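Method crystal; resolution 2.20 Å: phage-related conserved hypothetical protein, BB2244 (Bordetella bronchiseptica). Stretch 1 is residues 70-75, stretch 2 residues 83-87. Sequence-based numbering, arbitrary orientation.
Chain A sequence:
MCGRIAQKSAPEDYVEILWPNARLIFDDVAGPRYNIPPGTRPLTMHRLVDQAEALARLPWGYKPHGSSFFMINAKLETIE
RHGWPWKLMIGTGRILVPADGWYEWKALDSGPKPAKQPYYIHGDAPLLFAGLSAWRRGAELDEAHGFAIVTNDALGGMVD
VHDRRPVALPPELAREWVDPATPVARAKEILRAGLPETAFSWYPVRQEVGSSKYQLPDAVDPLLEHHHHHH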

# COMPACT_ATOMS: atom_id res chain seq x y z
N PHE A 70 8.97 -8.99 -8.94
CA PHE A 70 8.73 -8.69 -7.54
C PHE A 70 7.82 -7.47 -7.53
O PHE A 70 8.26 -6.35 -7.28
CB PHE A 70 10.04 -8.38 -6.83
CG PHE A 70 9.88 -8.15 -5.36
CD1 PHE A 70 10.13 -6.89 -4.81
CD2 PHE A 70 9.51 -9.19 -4.52
CE1 PHE A 70 10.01 -6.67 -3.44
CE2 PHE A 70 9.39 -8.99 -3.14
CZ PHE A 70 9.64 -7.73 -2.60
N MSE A 71 6.55 -7.71 -7.81
CA MSE A 71 5.54 -6.66 -7.87
C MSE A 71 5.20 -6.05 -6.52
O MSE A 71 4.74 -6.75 -5.60
CB MSE A 71 4.28 -7.21 -8.53
CG MSE A 71 4.48 -7.57 -10.00
SE MSE A 71 3.13 -8.83 -10.61
CE MSE A 71 4.30 -10.14 -11.43
N ILE A 72 5.41 -4.74 -6.42
CA ILE A 72 5.14 -3.99 -5.19
C ILE A 72 3.89 -3.13 -5.29
O ILE A 72 3.31 -2.76 -4.27
CB ILE A 72 6.32 -3.08 -4.83
CG1 ILE A 72 6.54 -2.06 -5.95
CG2 ILE A 72 7.56 -3.91 -4.60
CD1 ILE A 72 7.60 -1.02 -5.64
N ASN A 73 3.49 -2.80 -6.51
CA ASN A 73 2.31 -1.98 -6.75
C ASN A 73 1.39 -2.73 -7.72
O ASN A 73 1.87 -3.46 -8.58
CB ASN A 73 2.68 -0.62 -7.37
CG ASN A 73 3.60 0.20 -6.48
OD1 ASN A 73 3.46 0.21 -5.26
ND2 ASN A 73 4.53 0.91 -7.10
N ALA A 74 0.09 -2.53 -7.57
CA ALA A 74 -0.88 -3.18 -8.45
C ALA A 74 -1.62 -2.11 -9.25
O ALA A 74 -2.44 -1.37 -8.71
CB ALA A 74 -1.86 -4.01 -7.63
N LYS A 75 -1.31 -2.02 -10.54
CA LYS A 75 -1.92 -1.03 -11.43
C LYS A 75 -3.45 -1.08 -11.42
O LYS A 75 -4.06 -2.09 -11.79
CB LYS A 75 -1.40 -1.20 -12.87
CG LYS A 75 -1.91 -0.15 -13.86
CD LYS A 75 -1.35 -0.39 -15.25
CE LYS A 75 0.13 -0.04 -15.33
NZ LYS A 75 0.35 1.43 -15.35
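Stretch 2 (83-87) GWPWK

Stretch 1 runs as loop from Phe 70 to Ile 72 and then enters a strand at Asn 73, Ala 74 and Lys 75. Ile 72, at -106/-23°, interrupts the otherwise largely extended run just before the strand, where Asn 73 and Ala 74 are at -126/148° and -116/108°. Lys 75, at -55/118°, closes the stretch at the N-cap position, right before a helix. Stretch 2 is more compact. Gly 83 and Trp 84 are extended (-105/172° and -69/142°), the peptide bond from Trp 84 to Pro 85 is cis, and Pro 85 itself has phi/psi of -105/-2°. Trp 86 and Lys 87 then begin a 3-10 segment with values of -58/-24° and -61/-15°. The turn is closed by a backbone hydrogen bond from Lys 87 N to Gly 83 O at 3.0 Å, which ties the two ends of the stretch together around the cis bond.

The two backbones do not pair. Their nearest CA atoms, Ala 74 CA and Trp 86 CA, are 7.2 Å apart, and no direct hydrogen bond crosses between the stretches. The contact is therefore made mainly by side chains, and it buries 263 Å² summed over both sides. Trp 86 contributes 95 Å² and Met 71 contributes 73 Å², the two largest shares.

Trp 86 points its CA-to-CB bond toward stretch 1, with chi1 at -45° (m) and chi2 at 125°, and so lays its indole beside the strand. Ala 74, also directed toward its partner, rests on one face of that indole. Ala 74 CB is 3.4 Å from Trp 86 CE2 and 3.6 Å from the centroid of the five-membered ring, only 19° off the ring normal, which is the geometry of a CH-pi contact. Near the six-membered ring, Asn 73 O comes within 3.7 Å of Trp 86 CZ2 in an oblique position.

Met 71, modelled as selenomethionine, reaches three residues of the turn. Its CA-to-CB bond points toward stretch 2, and chi1 of -66° (m) with chi2 of 159° (t) carries the selenium outward to the turn. Met 71 SE lies 3.9 Å from Trp 86 CZ2 and 4.0 Å from Pro 85 CG. Met 71 SE stands 4.8 Å from the centroid of the Trp 86 six-membered ring and 46° off its normal, so the approach is oblique. Beyond the selenium, Met 71 CE meets Trp 84 CZ3 at 4.1 Å. Trp 84 starts with CA-to-CB pointing away, yet the end of its side chain comes nearer.

A water supplies the polar link. The O atom of water 1 accepts hydrogen bonds from Lys 75 N at 2.8 Å and from Trp 86 NE1 at 3.0 Å. Since Lys 75 N and Trp 86 NE1 are both donors, 4.1 Å apart, a shared acceptor satisfies each and joins strand to indole.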

# COMPACT_ATOMS: atom_id res chain seq x y z
N GLY A 83 -7.15 -8.07 -15.15
CA GLY A 83 -6.00 -8.71 -15.75
C GLY A 83 -5.10 -9.42 -14.75
O GLY A 83 -5.28 -9.30 -13.54
N TRP A 84 -4.14 -10.16 -15.29
CA TRP A 84 -3.17 -10.91 -14.51
C TRP A 84 -2.22 -9.94 -13.80
O TRP A 84 -1.84 -8.91 -14.36
CB TRP A 84 -2.34 -11.82 -15.44
CG TRP A 84 -1.45 -12.83 -14.74
CD1 TRP A 84 -1.83 -14.02 -14.18
CD2 TRP A 84 -0.03 -12.72 -14.51
NE1 TRP A 84 -0.74 -14.66 -13.62
CE2 TRP A 84 0.37 -13.88 -13.81
CE3 TRP A 84 0.93 -11.76 -14.83
CZ2 TRP A 84 1.70 -14.09 -13.42
CZ3 TRP A 84 2.25 -11.97 -14.45
CH2 TRP A 84 2.62 -13.13 -13.75
N PRO A 85 -1.85 -10.25 -12.55
CA PRO A 85 -2.29 -11.45 -11.83
C PRO A 85 -3.32 -11.09 -10.77
O PRO A 85 -3.84 -11.95 -10.07
CB PRO A 85 -1.00 -11.95 -11.21
CG PRO A 85 -0.38 -10.67 -10.77
CD PRO A 85 -0.58 -9.75 -11.97
N TRP A 86 -3.60 -9.80 -10.66
CA TRP A 86 -4.54 -9.30 -9.68
C TRP A 86 -5.95 -9.90 -9.79
O TRP A 86 -6.68 -9.93 -8.81
CB TRP A 86 -4.59 -7.78 -9.77
CG TRP A 86 -3.21 -7.20 -9.86
CD1 TRP A 86 -2.74 -6.36 -10.82
CD2 TRP A 86 -2.11 -7.46 -8.98
NE1 TRP A 86 -1.41 -6.09 -10.61
CE2 TRP A 86 -0.99 -6.75 -9.49
CE3 TRP A 86 -1.95 -8.23 -7.82
CZ2 TRP A 86 0.27 -6.79 -8.87
CZ3 TRP A 86 -0.69 -8.27 -7.21
CH2 TRP A 86 0.40 -7.55 -7.74
N LYS A 87 -6.32 -10.39 -10.97
CA LYS A 87 -7.65 -10.97 -11.14
C LYS A 87 -7.83 -12.18 -10.23
O LYS A 87 -8.95 -12.64 -10.00
CB LYS A 87 -7.87 -11.40 -12.59
CG LYS A 87 -6.92 -12.48 -13.09
CD LYS A 87 -7.11 -12.78 -14.58
CE LYS A 87 -5.92 -13.54 -15.15
NZ LYS A 87 -6.11 -13.94 -16.58
O HOH W 1 0.17 -3.90 -11.90